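PDB 1QE0: histidine--tRNA ligase from Staphylococcus aureus, which catalyses the ATP-dependent attachment of L-histidine to tRNA(His), releasing AMP and diphosphate, as a homodimeric class II aminoacyl-tRNA synthetase. Local coordinates for the interface of chains A and B. Numbering follows the deposited sequence. Chains: chain A/B, Histidine--tRNA ligase.

Contact 1: the interface of chains A and B. Residues chain A 3-4, 8, 10; chain B 40-41, 44, 87.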
ATOM      1  N   LYS A   3     -18.013  -1.331  19.647  1.00 29.11           N
ATOM      2  CA  LYS A   3     -16.867  -2.217  19.404  1.00 28.30           C
ATOM      3  C   LYS A   3     -16.644  -2.534  17.910  1.00 26.02           C
ATOM      4  O   LYS A   3     -17.594  -2.503  17.117  1.00 24.87           O
ATOM      5  CB  LYS A   3     -17.063  -3.526  20.199  1.00 32.96           C
ATOM      6  CG  LYS A   3     -16.318  -3.565  21.537  1.00 36.97           C
ATOM      7  CD  LYS A   3     -16.845  -4.591  22.532  1.00 36.70           C
ATOM      8  CE  LYS A   3     -18.056  -4.073  23.318  1.00 33.86           C
ATOM      9  NZ  LYS A   3     -17.761  -3.153  24.433  1.00 16.64           N
ATOM     10  N   ILE A   4     -15.397  -2.781  17.501  1.00 23.12           N
ATOM     11  CA  ILE A   4     -15.160  -3.127  16.094  1.00 24.16           C
ATOM     12  C   ILE A   4     -15.982  -4.377  15.764  1.00 23.63           C
ATOM     13  O   ILE A   4     -16.433  -5.068  16.675  1.00 26.43           O
ATOM     14  CB  ILE A   4     -13.727  -3.599  15.809  1.00 25.57           C
ATOM     15  CG1 ILE A   4     -12.771  -3.385  16.932  1.00 27.18           C
ATOM     16  CG2 ILE A   4     -13.120  -2.827  14.712  1.00 20.34           C
ATOM     17  CD1 ILE A   4     -11.344  -3.770  16.481  1.00 35.55           C
ATOM     18  N   THR A   8     -12.450  -8.736  13.216  1.00 19.71           N
ATOM     19  CA  THR A   8     -11.886  -7.551  12.590  1.00 20.60           C
ATOM     20  C   THR A   8     -10.950  -6.894  13.637  1.00 23.57           C
ATOM     21  O   THR A   8     -11.253  -6.944  14.834  1.00 26.53           O
ATOM     22  CB  THR A   8     -13.071  -6.600  12.181  1.00 12.69           C
ATOM     23  OG1 THR A   8     -13.286  -6.625  10.778  1.00 11.35           O
ATOM     24  CG2 THR A   8     -12.838  -5.239  12.570  1.00  8.90           C
ATOM     25  N   ASP A  10      -7.939  -3.391  14.287  1.00 21.26           N
ATOM     26  CA  ASP A  10      -7.387  -2.103  13.829  1.00 19.32           C
ATOM     27  C   ASP A  10      -5.888  -2.224  13.835  1.00 17.80           C
ATOM     28  O   ASP A  10      -5.320  -2.837  14.743  1.00 22.57           O
ATOM     29  CB  ASP A  10      -7.645  -0.962  14.798  1.00 15.54           C
ATOM     30  CG  ASP A  10      -9.062  -0.744  15.061  1.00 22.08           C
ATOM     31  OD1 ASP A  10      -9.922  -1.302  14.328  1.00 28.46           O
ATOM     32  OD2 ASP A  10      -9.304   0.004  16.026  1.00 24.28           O
TER
ATOM     33  N   THR B  40      -8.344   1.519  10.360  1.00  6.67           N
ATOM     34  CA  THR B  40      -9.602   1.004  10.838  1.00  4.01           C
ATOM     35  C   THR B  40     -10.198   0.063   9.756  1.00  7.46           C
ATOM     36  O   THR B  40      -9.853   0.140   8.581  1.00  4.61           O
ATOM     37  CB  THR B  40     -10.483   2.225  11.064  1.00  5.07           C
ATOM     38  OG1 THR B  40     -10.210   2.743  12.361  1.00 13.83           O
ATOM     39  CG2 THR B  40     -11.954   1.949  10.870  1.00 10.38           C
ATOM     40  N   PRO B  41     -11.060  -0.879  10.154  1.00  8.03           N
ATOM     41  CA  PRO B  41     -11.667  -1.799   9.198  1.00  6.20           C
ATOM     42  C   PRO B  41     -12.481  -1.049   8.160  1.00  7.69           C
ATOM     43  O   PRO B  41     -12.869   0.095   8.361  1.00 10.62           O
ATOM     44  CB  PRO B  41     -12.559  -2.643  10.090  1.00  6.57           C
ATOM     45  CG  PRO B  41     -11.808  -2.664  11.343  1.00  5.88           C
ATOM     46  CD  PRO B  41     -11.437  -1.251  11.524  1.00 10.31           C
ATOM     47  N   GLU B  44     -17.821  -0.802   9.915  1.00 24.46           N
ATOM     48  CA  GLU B  44     -18.014  -0.659  11.340  1.00 21.07           C
ATOM     49  C   GLU B  44     -19.437  -1.020  11.673  1.00 20.77           C
ATOM     50  O   GLU B  44     -20.251  -1.253  10.794  1.00 18.30           O
ATOM     51  CB  GLU B  44     -17.790   0.782  11.716  1.00 23.61           C
ATOM     52  CG  GLU B  44     -16.358   1.208  11.543  1.00 29.03           C
ATOM     53  CD  GLU B  44     -15.459   0.789  12.705  1.00 29.96           C
ATOM     54  OE1 GLU B  44     -15.955   0.324  13.766  1.00 28.58           O
ATOM     55  OE2 GLU B  44     -14.234   0.957  12.558  1.00 29.92           O
ATOM     56  N   ARG B  87     -13.950   5.704  17.491  1.00 17.01           N
ATOM     57  CA  ARG B  87     -14.390   4.419  17.993  1.00 15.96           C
ATOM     58  C   ARG B  87     -13.176   3.627  18.464  1.00 15.96           C
ATOM     59  O   ARG B  87     -13.249   2.888  19.450  1.00 19.38           O
ATOM     60  CB  ARG B  87     -15.154   3.638  16.926  1.00 16.31           C
ATOM     61  CG  ARG B  87     -15.857   2.421  17.484  1.00 13.74           C
ATOM     62  CD  ARG B  87     -15.366   1.176  16.831  1.00 18.72           C
ATOM     63  NE  ARG B  87     -13.966   0.920  17.119  1.00 20.17           N
ATOM     64  CZ  ARG B  87     -13.058   0.609  16.202  1.00 24.53           C
ATOM     65  NH1 ARG B  87     -13.392   0.516  14.933  1.00 28.06           N
ATOM     66  NH2 ARG B  87     -11.808   0.383  16.557  1.00 25.65           N
TER

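Contact 2: the interface of chains A and B. Residues chain A 43, 67, 69, 75; chain B 65-66, 77, 113.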
ATOM      1  N   PHE A  43     -15.469  -3.598  -3.600  1.00 11.96           N
ATOM      2  CA  PHE A  43     -16.503  -4.533  -3.971  1.00 10.66           C
ATOM      3  C   PHE A  43     -16.615  -4.614  -5.471  1.00 14.66           C
ATOM      4  O   PHE A  43     -16.207  -3.719  -6.205  1.00 12.60           O
ATOM      5  CB  PHE A  43     -17.869  -4.213  -3.318  1.00 12.27           C
ATOM      6  CG  PHE A  43     -18.361  -2.809  -3.541  1.00  5.93           C
ATOM      7  CD1 PHE A  43     -18.255  -1.862  -2.535  1.00  4.06           C
ATOM      8  CD2 PHE A  43     -18.910  -2.434  -4.763  1.00  6.56           C
ATOM      9  CE1 PHE A  43     -18.689  -0.559  -2.753  1.00  7.31           C
ATOM     10  CE2 PHE A  43     -19.344  -1.148  -4.995  1.00  2.23           C
ATOM     11  CZ  PHE A  43     -19.238  -0.205  -4.001  1.00  4.46           C
ATOM     12  N   PHE A  67     -24.506  -7.980  -0.762  1.00 32.33           N
ATOM     13  CA  PHE A  67     -25.643  -7.153  -0.405  1.00 34.18           C
ATOM     14  C   PHE A  67     -26.207  -6.440  -1.652  1.00 37.13           C
ATOM     15  O   PHE A  67     -25.468  -5.895  -2.470  1.00 29.87           O
ATOM     16  CB  PHE A  67     -25.357  -6.209   0.773  1.00 32.25           C
ATOM     17  CG  PHE A  67     -24.138  -5.386   0.615  1.00 28.77           C
ATOM     18  CD1 PHE A  67     -24.238  -4.044   0.322  1.00 25.92           C
ATOM     19  CD2 PHE A  67     -22.887  -5.955   0.716  1.00 29.90           C
ATOM     20  CE1 PHE A  67     -23.114  -3.265   0.121  1.00 29.36           C
ATOM     21  CE2 PHE A  67     -21.749  -5.188   0.519  1.00 31.22           C
ATOM     22  CZ  PHE A  67     -21.866  -3.835   0.216  1.00 28.52           C
ATOM     23  N   ASP A  69     -27.214  -3.946  -2.766  1.00 54.64           N
ATOM     24  CA  ASP A  69     -27.203  -2.513  -2.647  1.00 56.23           C
ATOM     25  C   ASP A  69     -26.919  -1.960  -4.021  1.00 56.06           C
ATOM     26  O   ASP A  69     -27.332  -2.552  -5.013  1.00 56.40           O
ATOM     27  CB  ASP A  69     -26.188  -2.086  -1.593  1.00 59.49           C
ATOM     28  CG  ASP A  69     -26.656  -2.434  -0.179  1.00 64.39           C
ATOM     29  OD1 ASP A  69     -26.588  -1.546   0.714  1.00 64.76           O
ATOM     30  OD2 ASP A  69     -27.101  -3.599   0.025  1.00 61.76           O
ATOM     31  N   ILE A  75     -23.844  -6.621  -5.046  1.00 32.10           N
ATOM     32  CA  ILE A  75     -22.410  -6.344  -5.029  1.00 27.47           C
ATOM     33  C   ILE A  75     -21.774  -7.251  -3.971  1.00 25.19           C
ATOM     34  O   ILE A  75     -22.474  -7.822  -3.132  1.00 22.78           O
ATOM     35  CB  ILE A  75     -22.073  -4.856  -4.704  1.00 24.79           C
ATOM     36  CG1 ILE A  75     -22.585  -4.481  -3.319  1.00 22.08           C
ATOM     37  CG2 ILE A  75     -22.601  -3.932  -5.789  1.00 23.57           C
ATOM     38  CD1 ILE A  75     -22.595  -3.008  -3.065  1.00 19.96           C
TER
ATOM     39  N   TYR B  65     -23.634   2.028   2.802  1.00 36.17           N
ATOM     40  CA  TYR B  65     -23.779   0.613   2.472  1.00 34.77           C
ATOM     41  C   TYR B  65     -23.897  -0.133   3.766  1.00 35.89           C
ATOM     42  O   TYR B  65     -22.891  -0.407   4.431  1.00 37.85           O
ATOM     43  CB  TYR B  65     -22.558   0.091   1.696  1.00 35.77           C
ATOM     44  CG  TYR B  65     -22.340   0.729   0.340  1.00 28.39           C
ATOM     45  CD1 TYR B  65     -21.824   2.025   0.221  1.00 20.35           C
ATOM     46  CD2 TYR B  65     -22.676   0.046  -0.817  1.00 27.79           C
ATOM     47  CE1 TYR B  65     -21.654   2.620  -1.021  1.00 21.86           C
ATOM     48  CE2 TYR B  65     -22.515   0.637  -2.067  1.00 28.59           C
ATOM     49  CZ  TYR B  65     -22.001   1.914  -2.165  1.00 25.51           C
ATOM     50  OH  TYR B  65     -21.818   2.445  -3.417  1.00 21.32           O
ATOM     51  N   THR B  66     -25.134  -0.387   4.165  1.00 36.68           N
ATOM     52  CA  THR B  66     -25.396  -1.129   5.396  1.00 35.00           C
ATOM     53  C   THR B  66     -25.931  -2.496   4.965  1.00 34.75           C
ATOM     54  O   THR B  66     -26.532  -2.613   3.895  1.00 38.83           O
ATOM     55  CB  THR B  66     -26.460  -0.400   6.262  1.00 32.27           C
ATOM     56  OG1 THR B  66     -26.044   0.953   6.488  1.00 19.35           O
ATOM     57  CG2 THR B  66     -26.668  -1.117   7.589  1.00 26.38           C
ATOM     58  N   LEU B  77     -20.268   0.061   5.570  1.00 19.24           N
ATOM     59  CA  LEU B  77     -19.082   0.511   4.868  1.00 13.97           C
ATOM     60  C   LEU B  77     -18.936   1.958   5.357  1.00 13.21           C
ATOM     61  O   LEU B  77     -19.847   2.775   5.216  1.00 11.56           O
ATOM     62  CB  LEU B  77     -19.304   0.408   3.339  1.00 13.73           C
ATOM     63  CG  LEU B  77     -18.693  -0.768   2.514  1.00 12.23           C
ATOM     64  CD1 LEU B  77     -18.924  -2.136   3.159  1.00  9.67           C
ATOM     65  CD2 LEU B  77     -19.259  -0.753   1.103  1.00  2.00           C
ATOM     66  N   TYR B 113     -23.098   6.427  -0.645  1.00 39.19           N
ATOM     67  CA  TYR B 113     -24.163   6.083  -1.612  1.00 44.22           C
ATOM     68  C   TYR B 113     -24.602   7.147  -2.597  1.00 48.83           C
ATOM     69  O   TYR B 113     -25.109   6.703  -3.645  1.00 51.74           O
ATOM     70  CB  TYR B 113     -25.428   5.712  -0.877  1.00 45.49           C
ATOM     71  CG  TYR B 113     -25.871   4.303  -1.013  1.00 55.09           C
ATOM     72  CD1 TYR B 113     -26.381   3.815  -2.218  1.00 57.27           C
ATOM     73  CD2 TYR B 113     -25.884   3.471   0.098  1.00 57.09           C
ATOM     74  CE1 TYR B 113     -26.896   2.514  -2.301  1.00 59.57           C
ATOM     75  CE2 TYR B 113     -26.390   2.187   0.034  1.00 59.60           C
ATOM     76  CZ  TYR B 113     -26.894   1.721  -1.160  1.00 61.91           C
ATOM     77  OH  TYR B 113     -27.400   0.459  -1.182  1.00 67.90           O
TER

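Contact 3: the interface of chains A and B. Residues chain A 11-13, 16, 20; chain B 36-38.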
ATOM      1  N   ILE A  11      -5.237  -1.576  12.889  1.00 14.79           N
ATOM      2  CA  ILE A  11      -3.796  -1.606  12.864  1.00 14.02           C
ATOM      3  C   ILE A  11      -3.471  -0.275  13.534  1.00 13.14           C
ATOM      4  O   ILE A  11      -3.727   0.790  12.983  1.00 13.47           O
ATOM      5  CB  ILE A  11      -3.274  -1.776  11.410  1.00 12.62           C
ATOM      6  CG1 ILE A  11      -3.430  -3.235  11.000  1.00 12.30           C
ATOM      7  CG2 ILE A  11      -1.817  -1.442  11.302  1.00 13.86           C
ATOM      8  CD1 ILE A  11      -3.522  -3.445   9.509  1.00 16.67           C
ATOM      9  N   LEU A  12      -3.053  -0.348  14.790  1.00  8.11           N
ATOM     10  CA  LEU A  12      -2.748   0.850  15.551  1.00  8.27           C
ATOM     11  C   LEU A  12      -1.321   1.374  15.328  1.00  6.40           C
ATOM     12  O   LEU A  12      -0.490   0.663  14.795  1.00 10.50           O
ATOM     13  CB  LEU A  12      -3.031   0.576  17.025  1.00 11.46           C
ATOM     14  CG  LEU A  12      -4.454   0.115  17.382  1.00  8.72           C
ATOM     15  CD1 LEU A  12      -4.587   0.109  18.868  1.00  5.87           C
ATOM     16  CD2 LEU A  12      -5.502   1.028  16.786  1.00 13.12           C
ATOM     17  N   PRO A  13      -1.013   2.620  15.743  1.00  7.03           N
ATOM     18  CA  PRO A  13       0.323   3.224  15.573  1.00  7.34           C
ATOM     19  C   PRO A  13       1.601   2.394  15.759  1.00 13.42           C
ATOM     20  O   PRO A  13       2.628   2.715  15.159  1.00 19.45           O
ATOM     21  CB  PRO A  13       0.288   4.407  16.527  1.00  2.00           C
ATOM     22  CG  PRO A  13      -1.097   4.854  16.375  1.00  2.18           C
ATOM     23  CD  PRO A  13      -1.929   3.590  16.372  1.00  2.00           C
ATOM     24  N   SER A  16       1.244  -0.025  12.388  1.00  9.98           N
ATOM     25  CA  SER A  16       1.129   0.666  11.107  1.00 11.54           C
ATOM     26  C   SER A  16       2.481   0.917  10.483  1.00 10.37           C
ATOM     27  O   SER A  16       2.649   0.694   9.294  1.00 14.86           O
ATOM     28  CB  SER A  16       0.334   1.954  11.212  1.00  9.05           C
ATOM     29  OG  SER A  16       0.918   2.807  12.151  1.00 11.98           O
ATOM     30  N   ARG A  20       3.736  -0.298   6.801  1.00  5.76           N
ATOM     31  CA  ARG A  20       4.273   0.630   5.812  1.00  8.41           C
ATOM     32  C   ARG A  20       5.664   0.262   5.376  1.00 10.91           C
ATOM     33  O   ARG A  20       6.028   0.479   4.226  1.00 17.27           O
ATOM     34  CB  ARG A  20       4.256   2.060   6.303  1.00  2.00           C
ATOM     35  CG  ARG A  20       2.862   2.543   6.607  1.00  3.93           C
ATOM     36  CD  ARG A  20       2.876   4.026   6.744  1.00 10.38           C
ATOM     37  NE  ARG A  20       3.845   4.447   7.745  1.00  8.83           N
ATOM     38  CZ  ARG A  20       3.492   4.779   8.969  1.00  9.88           C
ATOM     39  NH1 ARG A  20       4.388   5.155   9.856  1.00 10.09           N
ATOM     40  NH2 ARG A  20       2.218   4.755   9.291  1.00 15.62           N
TER
ATOM     41  N   LYS B  36       0.695   9.661  13.968  1.00  7.40           N
ATOM     42  CA  LYS B  36       0.899   8.234  13.727  1.00  6.15           C
ATOM     43  C   LYS B  36      -0.286   7.632  12.985  1.00  7.34           C
ATOM     44  O   LYS B  36      -1.438   7.966  13.270  1.00 11.97           O
ATOM     45  CB  LYS B  36       1.061   7.519  15.056  1.00  4.42           C
ATOM     46  CG  LYS B  36       1.977   8.185  16.034  1.00 11.80           C
ATOM     47  CD  LYS B  36       3.413   8.181  15.582  1.00 12.42           C
ATOM     48  CE  LYS B  36       4.277   8.778  16.691  1.00 25.23           C
ATOM     49  NZ  LYS B  36       5.692   9.050  16.284  1.00 35.09           N
ATOM     50  N   GLU B  37      -0.023   6.690  12.091  1.00  7.61           N
ATOM     51  CA  GLU B  37      -1.103   6.093  11.307  1.00  5.20           C
ATOM     52  C   GLU B  37      -1.908   5.055  12.018  1.00  2.00           C
ATOM     53  O   GLU B  37      -1.380   4.264  12.752  1.00  3.16           O
ATOM     54  CB  GLU B  37      -0.559   5.463  10.031  1.00  3.48           C
ATOM     55  CG  GLU B  37      -1.620   5.252   8.984  1.00  7.18           C
ATOM     56  CD  GLU B  37      -1.195   4.336   7.849  1.00 11.20           C
ATOM     57  OE1 GLU B  37      -0.145   3.640   7.942  1.00  2.15           O
ATOM     58  OE2 GLU B  37      -1.955   4.324   6.849  1.00 19.92           O
ATOM     59  N   ILE B  38      -3.195   5.037  11.760  1.00  3.12           N
ATOM     60  CA  ILE B  38      -4.068   4.025  12.339  1.00  4.49           C
ATOM     61  C   ILE B  38      -4.854   3.535  11.133  1.00  3.74           C
ATOM     62  O   ILE B  38      -5.066   4.302  10.193  1.00 10.46           O
ATOM     63  CB  ILE B  38      -5.042   4.645  13.395  1.00  7.40           C
ATOM     64  CG1 ILE B  38      -5.915   3.565  14.019  1.00  2.00           C
ATOM     65  CG2 ILE B  38      -5.907   5.758  12.754  1.00  4.49           C
ATOM     66  CD1 ILE B  38      -7.025   4.113  14.836  1.00  2.00           C
TER

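Contact 4: the interface of chains A and B. Residues chain A 353, 360, 363; chain B 33, 103, 142.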
ATOM      1  N   ARG A 353       9.929  21.472  10.786  1.00  9.15           N
ATOM      2  CA  ARG A 353       9.067  20.591   9.997  1.00  5.79           C
ATOM      3  C   ARG A 353       9.119  20.874   8.504  1.00  9.19           C
ATOM      4  O   ARG A 353       9.023  19.968   7.678  1.00  6.34           O
ATOM      5  CB  ARG A 353       7.651  20.658  10.511  1.00  2.00           C
ATOM      6  CG  ARG A 353       7.581  20.233  11.932  1.00  2.00           C
ATOM      7  CD  ARG A 353       6.149  20.193  12.471  1.00  3.14           C
ATOM      8  NE  ARG A 353       6.063  19.408  13.703  1.00  2.00           N
ATOM      9  CZ  ARG A 353       5.204  19.624  14.688  1.00  2.00           C
ATOM     10  NH1 ARG A 353       4.342  20.600  14.596  1.00  2.15           N
ATOM     11  NH2 ARG A 353       5.217  18.867  15.776  1.00  2.00           N
ATOM     12  N   ASP A 360       8.719  18.131  17.791  1.00 14.35           N
ATOM     13  CA  ASP A 360       7.451  18.270  18.480  1.00  8.95           C
ATOM     14  C   ASP A 360       7.717  18.993  19.742  1.00  8.69           C
ATOM     15  O   ASP A 360       8.834  19.005  20.211  1.00 14.59           O
ATOM     16  CB  ASP A 360       6.773  16.951  18.751  1.00  4.24           C
ATOM     17  CG  ASP A 360       5.273  17.055  18.612  1.00  4.12           C
ATOM     18  OD1 ASP A 360       4.542  16.079  18.906  1.00  2.00           O
ATOM     19  OD2 ASP A 360       4.811  18.137  18.204  1.00  4.89           O
ATOM     20  N   TYR A 363       2.291  20.597  24.165  1.00 14.38           N
ATOM     21  CA  TYR A 363       0.985  21.214  24.256  1.00 15.98           C
ATOM     22  C   TYR A 363       0.645  20.787  25.688  1.00 19.02           C
ATOM     23  O   TYR A 363       1.568  20.459  26.427  1.00 26.71           O
ATOM     24  CB  TYR A 363       0.122  20.597  23.182  1.00 16.85           C
ATOM     25  CG  TYR A 363       0.735  20.860  21.813  1.00 11.81           C
ATOM     26  CD1 TYR A 363       0.840  22.157  21.326  1.00  7.65           C
ATOM     27  CD2 TYR A 363       1.269  19.831  21.044  1.00  5.10           C
ATOM     28  CE1 TYR A 363       1.462  22.426  20.122  1.00  5.13           C
ATOM     29  CE2 TYR A 363       1.899  20.101  19.828  1.00  5.91           C
ATOM     30  CZ  TYR A 363       1.992  21.403  19.382  1.00  2.00           C
ATOM     31  OH  TYR A 363       2.652  21.711  18.230  1.00  3.66           O
TER
ATOM     32  N   TYR B  33       5.540  16.048  11.738  1.00  2.00           N
ATOM     33  CA  TYR B  33       4.521  16.540  12.650  1.00  2.32           C
ATOM     34  C   TYR B  33       4.246  15.597  13.782  1.00  4.92           C
ATOM     35  O   TYR B  33       3.555  15.926  14.738  1.00  9.48           O
ATOM     36  CB  TYR B  33       3.226  16.812  11.898  1.00  2.00           C
ATOM     37  CG  TYR B  33       3.323  18.016  10.997  1.00  2.00           C
ATOM     38  CD1 TYR B  33       2.946  19.258  11.442  1.00  2.00           C
ATOM     39  CD2 TYR B  33       3.933  17.931   9.754  1.00  5.18           C
ATOM     40  CE1 TYR B  33       3.192  20.381  10.701  1.00  5.73           C
ATOM     41  CE2 TYR B  33       4.179  19.062   9.000  1.00  9.21           C
ATOM     42  CZ  TYR B  33       3.811  20.290   9.492  1.00  6.37           C
ATOM     43  OH  TYR B  33       4.131  21.448   8.833  1.00  4.72           O
ATOM     44  N   LYS B 103      -2.202  12.181  18.520  1.00  6.15           N
ATOM     45  CA  LYS B 103      -2.057  12.697  17.152  1.00  7.17           C
ATOM     46  C   LYS B 103      -2.048  11.515  16.190  1.00  7.32           C
ATOM     47  O   LYS B 103      -1.021  10.871  16.033  1.00 12.31           O
ATOM     48  CB  LYS B 103      -0.745  13.500  17.012  1.00  3.97           C
ATOM     49  CG  LYS B 103      -0.772  14.819  17.774  1.00  2.04           C
ATOM     50  CD  LYS B 103       0.605  15.401  18.011  1.00  2.00           C
ATOM     51  CE  LYS B 103       1.029  16.356  16.920  1.00  2.00           C
ATOM     52  NZ  LYS B 103       2.261  17.101  17.264  1.00  2.00           N
ATOM     53  N   GLU B 142      -0.766  24.363  14.632  1.00  8.20           N
ATOM     54  CA  GLU B 142      -0.030  23.239  14.071  1.00  5.05           C
ATOM     55  C   GLU B 142      -0.839  22.521  13.011  1.00  3.05           C
ATOM     56  O   GLU B 142      -0.290  22.207  11.990  1.00  8.65           O
ATOM     57  CB  GLU B 142       0.361  22.242  15.156  1.00  6.52           C
ATOM     58  CG  GLU B 142       0.930  20.938  14.613  1.00  9.70           C
ATOM     59  CD  GLU B 142       1.141  19.899  15.693  1.00  7.13           C
ATOM     60  OE1 GLU B 142       0.253  19.035  15.863  1.00  6.20           O
ATOM     61  OE2 GLU B 142       2.197  19.948  16.351  1.00  2.00           O
TER

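Contact 1: the interface of chains A and B
The N-terminal loop of chain A, with A:Ile4, A:Thr8 and A:Asp10, runs over B:Pro41 in the loop before strand 43-45 and over B:Arg87 of helix 82-91. The guanidinium of B:Arg87 is held at its edge by carboxylates of both subunits. Its NH2 donates to OD2 of A:Asp10 at 2.6 Å, a salt bridge in which the acceptor lies almost in the guanidinium plane and uses its syn lone pair, bent to 129° at the hydrogen. NH1 of B:Arg87 donates to OE1 of B:Glu44 at 2.8 Å, again on the oxygen's syn lone pair, in a straighter bond. OE2 of B:Glu44 is also close to NH1 of B:Arg87, an intrachain salt bridge likely to steady the orientation of the group offered to A:Asp10. The arginine chain, with CG anti to the backbone N (chi1 -169°), bends at chi2 and chi3, turning the guanidinium between the two acids. A:Ile4 lies over one guanidinium face near its rim, its CG1 3.9 Å from NH2 of B:Arg87. The CG2 branch of A:Ile4 also reaches CG of B:Pro41 at 3.6 Å, the two side chains crossing at about a right angle. The patch fastens the N-terminal segment of one subunit onto the catalytic domain of the other.

Contact 2: the interface of chains A and B
B:Tyr65 inserts its ring among A:Phe43, A:Phe67 and A:Ile75, and this aromatic cluster is the tightly packed part of the contact. A:Phe67 meets it from the side, with CD2 of B:Tyr65 lying in the plane of the phenylalanine ring at its edge, 3.5 Å from CE1. A:Phe43 approaches one face of the tyrosine ring toward the rim, and its CZ is 3.9 Å from CE2 of B:Tyr65. With CG of A:Phe43 set between the backbone N and the carbonyl carbon (chi1 54°), the ring tip points across the interface. CD1 of A:Ile75 touches the tyrosine along its CD2-CE2 side, 3.8 Å from CE2 of B:Tyr65, while also covering the centre of a face of the A:Phe43 ring. The isoleucine thus backs one aromatic group as it packs against the other. B:Leu77 adds its CD2 branch, 3.9 Å from CE1 of A:Phe43. The other flank is looser and polar. A:Asp69 and B:Tyr113 are both poorly ordered, and the hydrogen bond from the phenol OH of B:Tyr113 to OD1 of A:Asp69 is weak, so this flank offers little evidence of a firm grip. Within the fold, the cluster brings the short strands 43-45, 65-67 and 75-77 of chain A against the equivalent region of chain B, where B:Tyr65 occupies a loop position and B:Leu77 ends strand 75-77.

Contact 3: the interface of chains A and B
The backbone leading from A:Ile11 into helix 13-33 passes along B:Glu37 and B:Ile38, with O of A:Ile11 3.3 Å from CA of B:Ile38, and the first turns of the helix rest on short strand 36-37. A:Ser16 binds the strand backbone: its hydroxyl OG donates to the carbonyl O of B:Glu37 at 2.8 Å. The hydroxyl stands above the carbonyl plane, 37° out of it, and reaches this position with OG between the backbone N and the carbonyl carbon (chi1 57°). One turn further along, A:Arg20 and the side chain of B:Glu37 slide past each other in opposite directions. NH2 of A:Arg20 donates to OE1 of B:Glu37 at 2.9 Å in a salt bridge with an angle of 156° at the hydrogen. The acceptor stays close to the guanidinium plane, but the carboxylate is met on its anti side and somewhat out of plane. B:Glu37 therefore engages the helix through both its main chain and its side chain, two grips that set it against successive turns. Around them, apolar groups close the contact. The ring of A:Pro13, at the start of the helix, crosses the base of B:Lys36, with the two CB atoms 3.5 Å apart. A:Leu12 and B:Ile38 lie side by side and point the same way, CD2 of A:Leu12 standing 3.8 Å from CG1 of B:Ile38.

Contact 4: the interface of chains A and B
A:Arg353 lays its aliphatic chain over the ring of B:Tyr33, the apolar centre of the contact. CD of A:Arg353 is 3.6 Å from the centroid of the B:Tyr33 ring in a CH-pi contact, displaced toward the CD1-CE1 side. Because the arginine is extended from CG to NE, its guanidinium is carried beyond the ring to charged groups. There NH1 of A:Arg353 donates to OE2 of B:Glu142 at 2.8 Å, meeting the oxygen from above the carboxylate plane. The phenol OH of A:Tyr363 donates to the same OE2 of B:Glu142 at 2.6 Å, from the opposite face of the carboxylate to the arginine, with ring and carboxylate nearly perpendicular (89°). B:Lys103 supplies a further bond from NZ to OE2 of B:Glu142, on the syn side, at 3.0 Å. This oxygen thus gathers donors from both subunits, which would be expected to stabilise a negative charge. The lysine NZ also forms a salt bridge to OD2 of A:Asp360 at 2.9 Å, and the backbone O of B:Tyr33 accepts from NZ almost in line with its carbonyl bond. Within chain A, NH2 of A:Arg353 and OD2 of A:Asp360, 2.6 Å apart, form a strongly bent salt bridge, met from above the carboxylate plane. In the fold, the end of helix 338-353, strand 359-361 and the following loop of chain A's anticodon-binding domain dock here on helices 13-33 and 137-152 and strand 102-111 of chain B's catalytic domain.

Measured between the centres of their C-alpha atoms, as are all distances here, contacts 1 and 3 are about 13 Å apart and follow one continuous N-terminal stretch of chain A from its loop into helix 13-33. That helix also links contacts 3 and 4, about 17 Å apart: chain A supplies its start to the former, chain B its end to the latter. Contact 2 lies about 17 Å from contact 1 and shares strand 43-45 with it, through opposite chains. Contacts 1 to 3 join the catalytic domains, whereas contact 4, about 37 Å from contact 2, seats an anticodon-binding domain on the partner's catalytic domain. Two-fold symmetry repeats each contact.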